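Local coordinates for hemolysin activator protein CdiB (PDB 6WIL), which probably exports its partner toxin across the outer membrane of Acinetobacter baumannii, as an Omp85-type transporter of two-partner secretion in contact-dependent growth inhibition, at residues Val223-Asn228 with Thr552-Asn557; Gly518-Leu523 with Asp533-Arg538; Gln229-Tyr234 with Asp261-Ser266; Gln481-Leu486 with Tyr496-Gln501; Val217-Ser222 with Ile238-Asn243. All coordinates share one frame; numbering follows the deposited sequence.

Contact 1: Val223-Asn228 with Thr552-Asn557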
# COMPACT_ATOMS: atom_id res chain seq x y z
N VAL A 223 -20.00 -15.12 -1.45
CA VAL A 223 -21.30 -14.95 -0.81
C VAL A 223 -21.06 -14.68 0.67
O VAL A 223 -20.23 -15.36 1.30
CB VAL A 223 -22.21 -16.18 -1.00
CG1 VAL A 223 -22.71 -16.23 -2.44
CG2 VAL A 223 -21.46 -17.46 -0.66
N ASP A 224 -21.75 -13.70 1.22
CA ASP A 224 -21.62 -13.36 2.63
C ASP A 224 -23.00 -13.23 3.26
O ASP A 224 -23.90 -12.62 2.69
CB ASP A 224 -20.83 -12.05 2.82
CG ASP A 224 -20.43 -11.83 4.27
OD1 ASP A 224 -21.32 -11.73 5.14
OD2 ASP A 224 -19.21 -11.76 4.54
N ASP A 225 -23.15 -13.82 4.44
CA ASP A 225 -24.38 -13.78 5.21
C ASP A 225 -24.03 -13.30 6.62
O ASP A 225 -23.60 -14.09 7.47
CB ASP A 225 -25.07 -15.15 5.22
CG ASP A 225 -26.06 -15.30 6.36
OD1 ASP A 225 -26.83 -14.36 6.64
OD2 ASP A 225 -26.09 -16.39 6.98
N SER A 226 -24.21 -12.01 6.87
CA SER A 226 -23.96 -11.41 8.17
C SER A 226 -25.25 -10.83 8.73
O SER A 226 -26.15 -10.44 7.97
CB SER A 226 -22.90 -10.31 8.09
OG SER A 226 -21.64 -10.84 7.71
N GLY A 227 -25.34 -10.79 10.05
CA GLY A 227 -26.48 -10.18 10.70
C GLY A 227 -26.55 -10.59 12.16
O GLY A 227 -25.64 -11.22 12.69
N ASN A 228 -27.65 -10.19 12.80
CA ASN A 228 -27.97 -10.66 14.13
C ASN A 228 -28.89 -11.87 14.03
O ASN A 228 -29.21 -12.35 12.94
CB ASN A 228 -28.60 -9.54 14.97
CG ASN A 228 -29.84 -8.93 14.33
OD1 ASN A 228 -30.73 -9.63 13.87
ND2 ASN A 228 -29.89 -7.60 14.32
N THR A 552 -23.55 -12.75 13.81
CA THR A 552 -22.83 -13.82 13.14
C THR A 552 -22.46 -13.37 11.73
O THR A 552 -23.07 -12.46 11.17
CB THR A 552 -23.66 -15.12 13.07
OG1 THR A 552 -25.04 -14.80 12.86
CG2 THR A 552 -23.51 -15.91 14.36
N GLY A 553 -21.44 -14.01 11.17
CA GLY A 553 -21.03 -13.73 9.81
C GLY A 553 -20.41 -14.94 9.14
O GLY A 553 -19.55 -15.61 9.73
N PHE A 554 -20.84 -15.23 7.92
CA PHE A 554 -20.33 -16.37 7.16
C PHE A 554 -19.93 -15.87 5.78
O PHE A 554 -20.75 -15.30 5.06
CB PHE A 554 -21.39 -17.48 7.04
CG PHE A 554 -21.84 -18.03 8.37
CD1 PHE A 554 -22.90 -17.44 9.06
CD2 PHE A 554 -21.22 -19.14 8.92
CE1 PHE A 554 -23.32 -17.95 10.27
CE2 PHE A 554 -21.63 -19.65 10.14
CZ PHE A 554 -22.68 -19.05 10.82
N SER A 555 -18.67 -16.08 5.41
CA SER A 555 -18.14 -15.67 4.12
C SER A 555 -17.58 -16.88 3.39
O SER A 555 -16.84 -17.68 3.98
CB SER A 555 -17.07 -14.59 4.27
OG SER A 555 -17.61 -13.41 4.84
N ILE A 556 -17.93 -17.02 2.12
CA ILE A 556 -17.44 -18.09 1.26
C ILE A 556 -16.95 -17.47 -0.04
O ILE A 556 -17.69 -16.70 -0.67
CB ILE A 556 -18.53 -19.14 0.98
CG1 ILE A 556 -18.78 -20.01 2.21
CG2 ILE A 556 -18.14 -20.00 -0.21
CD1 ILE A 556 -17.73 -21.08 2.41
N ASN A 557 -15.72 -17.79 -0.44
CA ASN A 557 -15.17 -17.32 -1.70
C ASN A 557 -14.59 -18.49 -2.49
O ASN A 557 -14.14 -19.48 -1.92
CB ASN A 557 -14.10 -16.24 -1.46
CG ASN A 557 -13.58 -15.65 -2.75
OD1 ASN A 557 -12.63 -16.15 -3.34
ND2 ASN A 557 -14.21 -14.57 -3.20
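Asp-224 and Ser-555 face each other as a non-hydrogen-bonded pair across the seam where the first and last strands of the barrel meet. CG of Asp-224 is anti to the backbone N (chi1 -168°), and the carboxylate leans toward strand 552-557. OD2 is modelled 2.3 Å from Ser-555 OG, with the serine as donor, but this oxygen is also too close to another atom, and the length is doubtful. The other oxygen is clearer: Asp-224 OD1 receives Ser-226 OG at 2.7 Å on its syn lone pair. Ser-226 OG in turn lies 3.6 Å from Gly-553 CA. On the opposite face, Val-223 and Ile-556 run side by side, CG2 of the valine 3.8 Å from CB of the isoleucine. The Phe-554 ring lies beside the Asp-225 carboxylate, OD2 to CD1 4.0 Å, the two planes 17° apart. Six backbone hydrogen bonds run the length of the pairing. The chemistry implies a continuously hydrogen-bonded seam from Val-223 to Gly-227 with two unlike sides: on one, a buried carboxylate that accepts from Ser-226 and, less certainly, Ser-555, with Arg-460 as its likely salt-bridge partner; on the other, Val-223, Ile-556 and Phe-554 with Asp-225 among them.

Contact 2: Gly518-Leu523 with Asp533-Arg538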
# COMPACT_ATOMS: atom_id res chain seq x y z
N GLY A 518 -16.47 -3.74 20.52
CA GLY A 518 -16.99 -5.03 20.13
C GLY A 518 -15.92 -6.10 20.14
O GLY A 518 -14.72 -5.78 20.13
N SER A 519 -16.32 -7.36 20.16
CA SER A 519 -15.38 -8.47 20.13
C SER A 519 -15.90 -9.55 19.20
O SER A 519 -17.10 -9.73 19.04
CB SER A 519 -15.14 -9.04 21.53
OG SER A 519 -14.01 -9.91 21.54
N VAL A 520 -14.96 -10.27 18.58
CA VAL A 520 -15.28 -11.26 17.56
C VAL A 520 -14.39 -12.48 17.76
O VAL A 520 -13.20 -12.35 18.06
CB VAL A 520 -15.10 -10.67 16.14
CG1 VAL A 520 -14.83 -11.76 15.12
CG2 VAL A 520 -16.33 -9.87 15.75
N LEU A 521 -14.98 -13.66 17.61
CA LEU A 521 -14.25 -14.93 17.62
C LEU A 521 -14.68 -15.74 16.41
O LEU A 521 -15.88 -15.90 16.16
CB LEU A 521 -14.52 -15.71 18.91
CG LEU A 521 -13.78 -17.04 19.09
CD1 LEU A 521 -12.29 -16.81 19.29
CD2 LEU A 521 -14.37 -17.83 20.25
N GLY A 522 -13.71 -16.25 15.65
CA GLY A 522 -14.05 -16.97 14.45
C GLY A 522 -12.90 -17.81 13.93
O GLY A 522 -11.87 -17.96 14.59
N LEU A 523 -13.10 -18.35 12.72
CA LEU A 523 -12.12 -19.22 12.09
C LEU A 523 -12.14 -18.99 10.59
O LEU A 523 -13.12 -18.51 10.02
CB LEU A 523 -12.39 -20.70 12.40
CG LEU A 523 -13.54 -21.37 11.64
CD1 LEU A 523 -13.43 -22.88 11.75
CD2 LEU A 523 -14.90 -20.90 12.13
N ASP A 533 -14.81 -18.01 5.92
CA ASP A 533 -14.56 -17.10 7.03
C ASP A 533 -15.86 -16.98 7.81
O ASP A 533 -16.82 -16.38 7.33
CB ASP A 533 -14.06 -15.74 6.56
CG ASP A 533 -13.47 -14.90 7.68
OD1 ASP A 533 -13.86 -15.09 8.85
OD2 ASP A 533 -12.60 -14.05 7.38
N ALA A 534 -15.89 -17.54 9.02
CA ALA A 534 -17.06 -17.51 9.87
C ALA A 534 -16.68 -16.93 11.22
O ALA A 534 -15.64 -17.27 11.78
CB ALA A 534 -17.65 -18.91 10.05
N PHE A 535 -17.54 -16.05 11.75
CA PHE A 535 -17.30 -15.46 13.05
C PHE A 535 -18.62 -15.25 13.77
O PHE A 535 -19.66 -15.02 13.14
CB PHE A 535 -16.55 -14.13 12.95
CG PHE A 535 -17.37 -13.00 12.37
CD1 PHE A 535 -17.39 -12.77 11.00
CD2 PHE A 535 -18.11 -12.17 13.20
CE1 PHE A 535 -18.14 -11.74 10.47
CE2 PHE A 535 -18.86 -11.14 12.67
CZ PHE A 535 -18.88 -10.92 11.31
N THR A 536 -18.57 -15.34 15.09
CA THR A 536 -19.65 -14.91 15.96
C THR A 536 -19.11 -13.84 16.91
O THR A 536 -18.00 -13.98 17.44
CB THR A 536 -20.25 -16.07 16.74
OG1 THR A 536 -21.09 -15.57 17.79
CG2 THR A 536 -19.16 -16.95 17.33
N GLY A 537 -19.88 -12.77 17.09
CA GLY A 537 -19.42 -11.64 17.87
C GLY A 537 -20.54 -11.04 18.70
O GLY A 537 -21.69 -11.48 18.64
N ARG A 538 -20.17 -10.03 19.49
CA ARG A 538 -21.13 -9.31 20.31
C ARG A 538 -20.57 -7.93 20.62
O ARG A 538 -19.35 -7.73 20.63
CB ARG A 538 -21.45 -10.07 21.61
CG ARG A 538 -20.39 -9.92 22.69
CD ARG A 538 -20.80 -10.62 23.98
NE ARG A 538 -22.23 -10.47 24.24
CZ ARG A 538 -22.78 -9.40 24.81
NH1 ARG A 538 -24.09 -9.36 25.01
NH2 ARG A 538 -22.03 -8.37 25.17
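Val-520 and Phe-535 make the main side-chain contact between these antiparallel strands. The packing is apolar: CG1 of Val-520 sits 3.6 Å from CB of Phe-535, and its CG2 comes 3.9 Å from CD2 of the ring, the two side chains crossing obliquely. Phe-535 has CG between its backbone N and carbonyl carbon, the crowded position (chi1 70°), and the ring lies beside both valine methyls. On the other face, CD2 of Leu-523 approaches CB of Ala-534 at 4.0 Å.

Backbone hydrogen bonds form the second group. Ser-519 with Arg-538, Leu-521 with Thr-536 and Leu-523 with Ala-534 each exchange two, the shortest running from Thr-536 N to Leu-521 O and from Leu-523 N to Ala-534 O, both 2.9 Å. The non-hydrogen-bonded sites hold glycine on one strand each: Gly-522 opposite Phe-535, CA to CA 3.8 Å, and Gly-537 opposite Val-520, CA to CA 4.2 Å. With no CB on the glycine side, the two backbones can come this close.

Two polar ends, of Ser-519 and Asp-533, turn to strand 493-505: Ser-519 OG bonds to Ala-498 O, and Asp-533 OD1 to Tyr-496 OH. Phe-554 of the last strand packs on Ala-534. The whole is a beta hairpin of strands 515-526 and 530-541, typical of the up-and-down antiparallel meander of a sixteen-stranded Omp85 outer-membrane barrel.

Contact 3: Gln229-Tyr234 with Asp261-Ser266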
# COMPACT_ATOMS: atom_id res chain seq x y z
N GLN A 229 -29.32 -12.38 15.18
CA GLN A 229 -30.16 -13.57 15.20
C GLN A 229 -31.57 -13.31 14.69
O GLN A 229 -32.32 -14.28 14.48
CB GLN A 229 -30.20 -14.13 16.62
CG GLN A 229 -28.87 -14.04 17.38
CD GLN A 229 -27.83 -15.04 16.90
OE1 GLN A 229 -28.14 -16.20 16.62
NE2 GLN A 229 -26.58 -14.60 16.81
N ASP A 230 -31.95 -12.05 14.49
CA ASP A 230 -33.26 -11.71 13.95
C ASP A 230 -33.22 -11.40 12.46
O ASP A 230 -34.03 -11.93 11.69
CB ASP A 230 -33.84 -10.50 14.70
CG ASP A 230 -34.23 -10.83 16.13
OD1 ASP A 230 -34.10 -12.01 16.53
OD2 ASP A 230 -34.66 -9.91 16.85
N THR A 231 -32.29 -10.55 12.03
CA THR A 231 -32.21 -10.09 10.65
C THR A 231 -30.77 -10.15 10.17
O THR A 231 -29.84 -10.37 10.96
CB THR A 231 -32.75 -8.65 10.51
OG1 THR A 231 -32.02 -7.78 11.38
CG2 THR A 231 -34.23 -8.60 10.88
N GLY A 232 -30.57 -9.95 8.87
CA GLY A 232 -29.23 -10.04 8.32
C GLY A 232 -29.17 -9.55 6.89
O GLY A 232 -30.19 -9.24 6.27
N THR A 233 -27.95 -9.51 6.37
CA THR A 233 -27.66 -9.07 5.01
C THR A 233 -27.00 -10.20 4.25
O THR A 233 -26.17 -10.94 4.80
CB THR A 233 -26.75 -7.83 5.01
OG1 THR A 233 -27.22 -6.88 5.97
CG2 THR A 233 -26.73 -7.19 3.63
N TYR A 234 -27.35 -10.34 2.97
CA TYR A 234 -26.85 -11.41 2.12
C TYR A 234 -26.22 -10.80 0.87
O TYR A 234 -26.90 -10.11 0.10
CB TYR A 234 -27.98 -12.39 1.75
CG TYR A 234 -28.73 -12.91 2.95
CD1 TYR A 234 -29.72 -12.16 3.56
CD2 TYR A 234 -28.44 -14.16 3.49
CE1 TYR A 234 -30.41 -12.63 4.67
CE2 TYR A 234 -29.13 -14.64 4.60
CZ TYR A 234 -30.11 -13.87 5.18
OH TYR A 234 -30.80 -14.33 6.28
N ASP A 261 -30.26 -6.28 2.06
CA ASP A 261 -30.12 -5.83 3.44
C ASP A 261 -31.50 -5.82 4.10
O ASP A 261 -32.34 -4.98 3.77
CB ASP A 261 -29.47 -4.45 3.51
CG ASP A 261 -29.03 -4.07 4.91
OD1 ASP A 261 -29.34 -4.81 5.86
OD2 ASP A 261 -28.36 -3.02 5.06
N ASP A 262 -31.73 -6.76 5.02
CA ASP A 262 -32.98 -6.80 5.76
C ASP A 262 -33.03 -5.77 6.88
O ASP A 262 -34.13 -5.45 7.36
CB ASP A 262 -33.21 -8.20 6.35
CG ASP A 262 -33.62 -9.22 5.31
OD1 ASP A 262 -34.15 -8.81 4.25
OD2 ASP A 262 -33.43 -10.43 5.55
N PHE A 263 -31.88 -5.25 7.30
CA PHE A 263 -31.87 -4.20 8.32
C PHE A 263 -32.58 -2.95 7.84
O PHE A 263 -33.39 -2.37 8.57
CB PHE A 263 -30.43 -3.88 8.73
CG PHE A 263 -29.80 -4.93 9.61
CD1 PHE A 263 -29.94 -4.88 10.98
CD2 PHE A 263 -29.07 -5.97 9.05
CE1 PHE A 263 -29.36 -5.84 11.79
CE2 PHE A 263 -28.50 -6.94 9.86
CZ PHE A 263 -28.64 -6.87 11.23
N HIS A 264 -32.29 -2.52 6.61
CA HIS A 264 -32.93 -1.35 6.02
C HIS A 264 -33.85 -1.71 4.86
O HIS A 264 -34.18 -0.84 4.04
CB HIS A 264 -31.87 -0.34 5.56
CG HIS A 264 -31.09 0.26 6.69
ND1 HIS A 264 -31.61 1.22 7.53
CD2 HIS A 264 -29.82 0.03 7.13
CE1 HIS A 264 -30.70 1.56 8.43
NE2 HIS A 264 -29.61 0.85 8.21
N GLU A 265 -34.28 -2.98 4.79
CA GLU A 265 -35.20 -3.49 3.77
C GLU A 265 -34.85 -2.96 2.38
O GLU A 265 -35.68 -2.37 1.68
CB GLU A 265 -36.65 -3.17 4.15
CG GLU A 265 -37.11 -3.88 5.42
CD GLU A 265 -38.51 -3.46 5.85
OE1 GLU A 265 -39.04 -2.47 5.29
OE2 GLU A 265 -39.09 -4.12 6.75
N SER A 266 -33.61 -3.20 1.98
CA SER A 266 -33.01 -2.58 0.81
C SER A 266 -32.42 -3.64 -0.12
O SER A 266 -32.08 -4.75 0.29
CB SER A 266 -31.92 -1.57 1.20
OG SER A 266 -31.24 -1.09 0.06
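An Asx turn at Asp-261, inside the loop that links strands 251-261 and 266-279, is where Thr-233 meets Asp-261. With CG of Asp-261 anti to its backbone N (chi1 -167°), the carboxylate lies beside the threonine hydroxyl: Thr-233 OG1 donates to Asp-261 OD1 at 3.0 Å, and Phe-263 N reaches the same oxygen, also at 3.0 Å, from the opposite face of the carboxylate plane. Gripped from both sides, OD1 ties the turn to the start of strand 232-243. CG2 of Thr-233 rests 3.7 Å from Asp-261 CA.

Next to this, Asp-262 N donates to Gly-232 O at 3.2 Å. The Phe-263 ring then reaches back across the other segment. Thr-231 OG1 stands over one of its faces, toward the rim, 3.3 Å from CE1, and Gly-232 CA comes 3.5 Å from CE2. At the far end, Asp-262 OD2 lies at the edge of the Tyr-234 ring, in its plane, 3.8 Å from CE1. Asn-228, on the first strand, packs on Phe-263 as well.

Glu-265 and Ser-266 both face Asp-261, a G1 beta bulge. Asx turn and bulge shape a short four-residue hairpin loop of the kind that joins neighbouring strands in an outer-membrane barrel.

Contact 4: Gln481-Leu486 with Tyr496-Gln501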
# COMPACT_ATOMS: atom_id res chain seq x y z
N GLN A 481 -8.87 -1.60 14.98
CA GLN A 481 -9.20 -3.01 14.99
C GLN A 481 -7.96 -3.80 15.39
O GLN A 481 -6.87 -3.55 14.88
CB GLN A 481 -9.70 -3.47 13.62
CG GLN A 481 -10.94 -2.74 13.14
CD GLN A 481 -11.20 -2.94 11.66
OE1 GLN A 481 -10.27 -3.05 10.86
NE2 GLN A 481 -12.47 -2.99 11.28
N GLN A 482 -8.14 -4.75 16.31
CA GLN A 482 -7.04 -5.59 16.75
C GLN A 482 -7.46 -7.05 16.66
O GLN A 482 -8.61 -7.39 16.94
CB GLN A 482 -6.59 -5.25 18.17
CG GLN A 482 -5.78 -3.97 18.25
CD GLN A 482 -5.26 -3.70 19.64
OE1 GLN A 482 -4.07 -3.85 19.91
NE2 GLN A 482 -6.15 -3.30 20.54
N GLU A 483 -6.51 -7.91 16.29
CA GLU A 483 -6.83 -9.29 15.99
C GLU A 483 -5.58 -10.15 16.16
O GLU A 483 -4.48 -9.73 15.80
CB GLU A 483 -7.39 -9.43 14.57
CG GLU A 483 -7.54 -10.85 14.07
CD GLU A 483 -7.94 -10.90 12.60
OE1 GLU A 483 -9.00 -10.34 12.26
OE2 GLU A 483 -7.17 -11.47 11.80
N ILE A 484 -5.77 -11.34 16.73
CA ILE A 484 -4.73 -12.35 16.84
C ILE A 484 -5.25 -13.63 16.22
O ILE A 484 -6.34 -14.10 16.57
CB ILE A 484 -4.33 -12.59 18.31
CG1 ILE A 484 -3.74 -11.32 18.92
CG2 ILE A 484 -3.36 -13.75 18.40
CD1 ILE A 484 -3.80 -11.31 20.42
N SER A 485 -4.47 -14.20 15.30
CA SER A 485 -4.81 -15.46 14.66
C SER A 485 -3.71 -16.48 14.92
O SER A 485 -2.52 -16.15 14.89
CB SER A 485 -5.01 -15.28 13.15
OG SER A 485 -3.86 -14.73 12.54
N LEU A 486 -4.12 -17.72 15.21
CA LEU A 486 -3.21 -18.83 15.42
C LEU A 486 -3.59 -19.99 14.51
O LEU A 486 -4.77 -20.19 14.21
CB LEU A 486 -3.21 -19.31 16.90
CG LEU A 486 -4.48 -19.80 17.60
CD1 LEU A 486 -4.73 -21.30 17.37
CD2 LEU A 486 -4.41 -19.48 19.09
N TYR A 496 -9.13 -17.09 15.11
CA TYR A 496 -8.80 -15.71 15.41
C TYR A 496 -9.80 -15.12 16.38
O TYR A 496 -10.98 -15.48 16.38
CB TYR A 496 -8.73 -14.85 14.13
CG TYR A 496 -10.06 -14.58 13.45
CD1 TYR A 496 -10.83 -13.47 13.78
CD2 TYR A 496 -10.53 -15.43 12.46
CE1 TYR A 496 -12.04 -13.22 13.15
CE2 TYR A 496 -11.74 -15.19 11.83
CZ TYR A 496 -12.48 -14.09 12.18
OH TYR A 496 -13.68 -13.85 11.54
N MSE A 497 -9.31 -14.22 17.23
CA MSE A 497 -10.17 -13.42 18.10
C MSE A 497 -9.84 -11.96 17.87
O MSE A 497 -8.68 -11.60 17.68
CB MSE A 497 -9.96 -13.80 19.57
CG MSE A 497 -11.16 -13.51 20.46
SE MSE A 497 -10.67 -12.82 22.22
CE MSE A 497 -9.32 -14.12 22.72
N ALA A 498 -10.86 -11.10 17.87
CA ALA A 498 -10.67 -9.70 17.52
C ALA A 498 -11.36 -8.80 18.54
O ALA A 498 -12.41 -9.15 19.09
CB ALA A 498 -11.19 -9.40 16.11
N VAL A 499 -10.75 -7.65 18.79
CA VAL A 499 -11.31 -6.61 19.65
C VAL A 499 -11.16 -5.27 18.92
O VAL A 499 -10.03 -4.85 18.63
CB VAL A 499 -10.62 -6.55 21.02
CG1 VAL A 499 -11.20 -5.42 21.85
CG2 VAL A 499 -10.75 -7.88 21.74
N ASP A 500 -12.28 -4.62 18.64
CA ASP A 500 -12.31 -3.37 17.90
C ASP A 500 -12.87 -2.25 18.77
O ASP A 500 -13.57 -2.49 19.75
CB ASP A 500 -13.15 -3.49 16.62
CG ASP A 500 -12.60 -4.52 15.65
OD1 ASP A 500 -11.55 -5.12 15.94
OD2 ASP A 500 -13.23 -4.72 14.59
N GLN A 501 -12.55 -1.01 18.39
CA GLN A 501 -12.95 0.18 19.13
C GLN A 501 -13.17 1.33 18.15
O GLN A 501 -12.36 1.54 17.25
CB GLN A 501 -11.90 0.60 20.16
CG GLN A 501 -11.72 -0.36 21.32
CD GLN A 501 -10.59 0.04 22.23
OE1 GLN A 501 -10.77 0.82 23.17
NE2 GLN A 501 -9.40 -0.48 21.96
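Gln-481 lies against the carboxylate of Asp-500: its CG is 3.4 Å from OD2 and its CB 3.4 Å from OD1, the amide and carboxylate planes 40° apart. This is aliphatic chain against a charged group; the acid's salt bridge goes from OD2 to Arg-464. Asp-500 OD1 also accepts a weak hydrogen bond from Gln-482 N, whose stronger partner is Val-499 O at 3.0 Å. Val-499 N returns a bond to Gln-482 O at 2.8 Å, and Ile-484 exchanges a further pair with Met-497, a selenomethionine here.

On the same face, the extended Glu-483 chain slants across Tyr-496, OE1 3.9 Å from CD1. Tyr-496 has CG between its backbone N and carbonyl carbon (chi1 70°), and from there its ring lies by the glutamate chain. CB of the tyrosine is 3.9 Å from CB of Ser-485. Ala-498 lies opposite Glu-483, CB to CB 4.1 Å, and between Tyr-496 and Asp-500 on its own strand. Outside the pair, Arg-464 and Arg-524 both bridge to Glu-483 OE1, and Arg-524 makes a cation-pi contact with Tyr-496.

Arg-464 belongs to a Val-Arg-Gly-Phe sequence in the long loop before strand 476-487, the motif by which Omp85 proteins anchor this loop inside the barrel. Glu-483 OE1 and Asp-500 OD1 lie 6.9 Å apart; their mutual repulsion is probably offset by the shared guanidinium, and the chemistry is consistent with Arg-464 tying the loop to two adjacent strands of the wall through Glu-483 and Asp-500.

Contact 5: Val217-Ser222 with Ile238-Asn243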
# COMPACT_ATOMS: atom_id res chain seq x y z
N VAL A 217 -6.59 -14.49 -16.64
CA VAL A 217 -7.95 -14.17 -16.22
C VAL A 217 -8.21 -14.87 -14.89
O VAL A 217 -8.00 -16.08 -14.76
CB VAL A 217 -8.99 -14.60 -17.27
CG1 VAL A 217 -10.39 -14.23 -16.81
CG2 VAL A 217 -8.67 -13.97 -18.62
N ASN A 218 -8.67 -14.10 -13.90
CA ASN A 218 -8.93 -14.61 -12.57
C ASN A 218 -10.35 -14.28 -12.16
O ASN A 218 -10.83 -13.17 -12.41
CB ASN A 218 -7.94 -14.04 -11.55
CG ASN A 218 -6.52 -14.49 -11.80
OD1 ASN A 218 -5.86 -14.00 -12.72
ND2 ASN A 218 -6.04 -15.43 -10.99
N PHE A 219 -11.02 -15.25 -11.55
CA PHE A 219 -12.39 -15.09 -11.10
C PHE A 219 -12.47 -15.26 -9.60
O PHE A 219 -11.71 -16.04 -9.01
CB PHE A 219 -13.33 -16.10 -11.78
CG PHE A 219 -13.50 -15.87 -13.25
CD1 PHE A 219 -14.34 -14.87 -13.72
CD2 PHE A 219 -12.85 -16.67 -14.17
CE1 PHE A 219 -14.50 -14.66 -15.07
CE2 PHE A 219 -13.02 -16.47 -15.53
CZ PHE A 219 -13.84 -15.46 -15.98
N ASN A 220 -13.38 -14.51 -8.98
CA ASN A 220 -13.62 -14.60 -7.54
C ASN A 220 -15.12 -14.43 -7.32
O ASN A 220 -15.66 -13.35 -7.58
CB ASN A 220 -12.83 -13.55 -6.77
CG ASN A 220 -11.35 -13.84 -6.76
OD1 ASN A 220 -10.85 -14.55 -5.89
ND2 ASN A 220 -10.63 -13.29 -7.74
N LEU A 221 -15.77 -15.48 -6.86
CA LEU A 221 -17.18 -15.43 -6.48
C LEU A 221 -17.30 -15.55 -4.97
O LEU A 221 -16.75 -16.48 -4.38
CB LEU A 221 -17.98 -16.53 -7.18
CG LEU A 221 -18.02 -16.40 -8.70
CD1 LEU A 221 -16.96 -17.28 -9.33
CD2 LEU A 221 -19.40 -16.73 -9.24
N SER A 222 -18.01 -14.61 -4.36
CA SER A 222 -18.18 -14.56 -2.92
C SER A 222 -19.66 -14.48 -2.56
O SER A 222 -20.45 -13.86 -3.27
CB SER A 222 -17.46 -13.36 -2.29
OG SER A 222 -16.06 -13.58 -2.20
N ILE A 238 -19.04 -10.96 -7.74
CA ILE A 238 -18.34 -11.55 -8.86
C ILE A 238 -17.15 -10.64 -9.16
O ILE A 238 -17.33 -9.50 -9.60
CB ILE A 238 -19.24 -11.70 -10.10
CG1 ILE A 238 -20.46 -12.55 -9.77
CG2 ILE A 238 -18.45 -12.31 -11.25
CD1 ILE A 238 -21.54 -12.51 -10.83
N GLY A 239 -15.95 -11.14 -8.91
CA GLY A 239 -14.72 -10.41 -9.18
C GLY A 239 -13.99 -11.01 -10.36
O GLY A 239 -13.84 -12.24 -10.45
N ILE A 240 -13.54 -10.16 -11.27
CA ILE A 240 -12.75 -10.58 -12.42
C ILE A 240 -11.45 -9.80 -12.43
O ILE A 240 -11.46 -8.56 -12.43
CB ILE A 240 -13.49 -10.38 -13.75
CG1 ILE A 240 -14.85 -11.07 -13.71
CG2 ILE A 240 -12.65 -10.92 -14.90
CD1 ILE A 240 -15.55 -11.13 -15.05
N GLY A 241 -10.33 -10.52 -12.43
CA GLY A 241 -9.03 -9.90 -12.59
C GLY A 241 -8.40 -10.29 -13.91
O GLY A 241 -8.21 -11.48 -14.18
N ILE A 242 -8.09 -9.30 -14.74
CA ILE A 242 -7.42 -9.52 -16.01
C ILE A 242 -5.99 -9.01 -15.88
O ILE A 242 -5.77 -7.85 -15.51
CB ILE A 242 -8.15 -8.82 -17.16
CG1 ILE A 242 -9.57 -9.38 -17.29
CG2 ILE A 242 -7.39 -9.00 -18.47
CD1 ILE A 242 -10.57 -8.40 -17.84
N ASN A 243 -5.03 -9.87 -16.20
CA ASN A 243 -3.61 -9.61 -15.95
C ASN A 243 -2.92 -9.27 -17.26
O ASN A 243 -2.92 -10.07 -18.20
CB ASN A 243 -2.96 -10.83 -15.30
CG ASN A 243 -1.56 -10.56 -14.82
OD1 ASN A 243 -0.59 -10.84 -15.52
ND2 ASN A 243 -1.45 -10.00 -13.62
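Phe-219 and Ile-240 pack side by side on one face of the first beta hairpin of the barrel, made by strands 217-228 and 232-243. Ring atom CE1 meets CD1 of Ile-240 at 3.7 Å, and CD1 of the ring meets its CG1 at 3.8 Å. The phenylalanine CG (chi1 -68°) and the isoleucine CG1 (chi1 -54°) are each anti to their own carbonyl carbon, and from the same face of the sheet the two side chains run alongside each other. On that face Val-217 CG1 also comes up to Ile-240 CG2, and Leu-221 CD2 to Ile-238 CG1 at 4.3 Å; both are looser contacts.

The next shell is the backbone. Asn-218 with Gly-241 and Asn-220 with Gly-239 form the hydrogen-bonded pairs, each with two bonds; the one from Gly-239 N to Asn-220 O is 2.6 Å and the one from Asn-218 N to Gly-241 O is 2.7 Å. Between them, Ile-240 CA sits 3.2 Å from Asn-218 O in a CA-H...O contact. The two glycines put no side chain on the asparagine face, where Asn-218 CB comes 3.7 Å from Gly-241 O.

Farther out, neighbouring strands hold the hairpin in place. Backbone bonds link Phe-219 to Tyr-560 at the C terminus and Ile-240 to Leu-254 of the third strand, and the Phe-219 and Tyr-560 rings meet with planes about 25° apart. At the end of the hairpin, Asn-243 reaches the second POTRA domain, its ND2 donating to Arg-183 O.

Overall arrangement
Following the chain from the N terminus, past the POTRA domains, strand 217-228 opens contact 5 with its first half and contact 1 with its second. Contact 5 closes first, completing the opening hairpin. Contact 3 starts within that hairpin at 229-234 and closes at 261-266, so it crosses contact 5 and brings in the loop after the third strand. Contacts 4 and 2 then close in turn as local hairpins late in the barrel, their centres about 9 Å apart and joined through strands 493-505 and 515-526. Contact 1 closes last, at 552-557: it encloses contacts 3, 4 and 2, crosses contact 5, and joins the first strand to the last, shutting the sixteen-stranded sheet into a barrel.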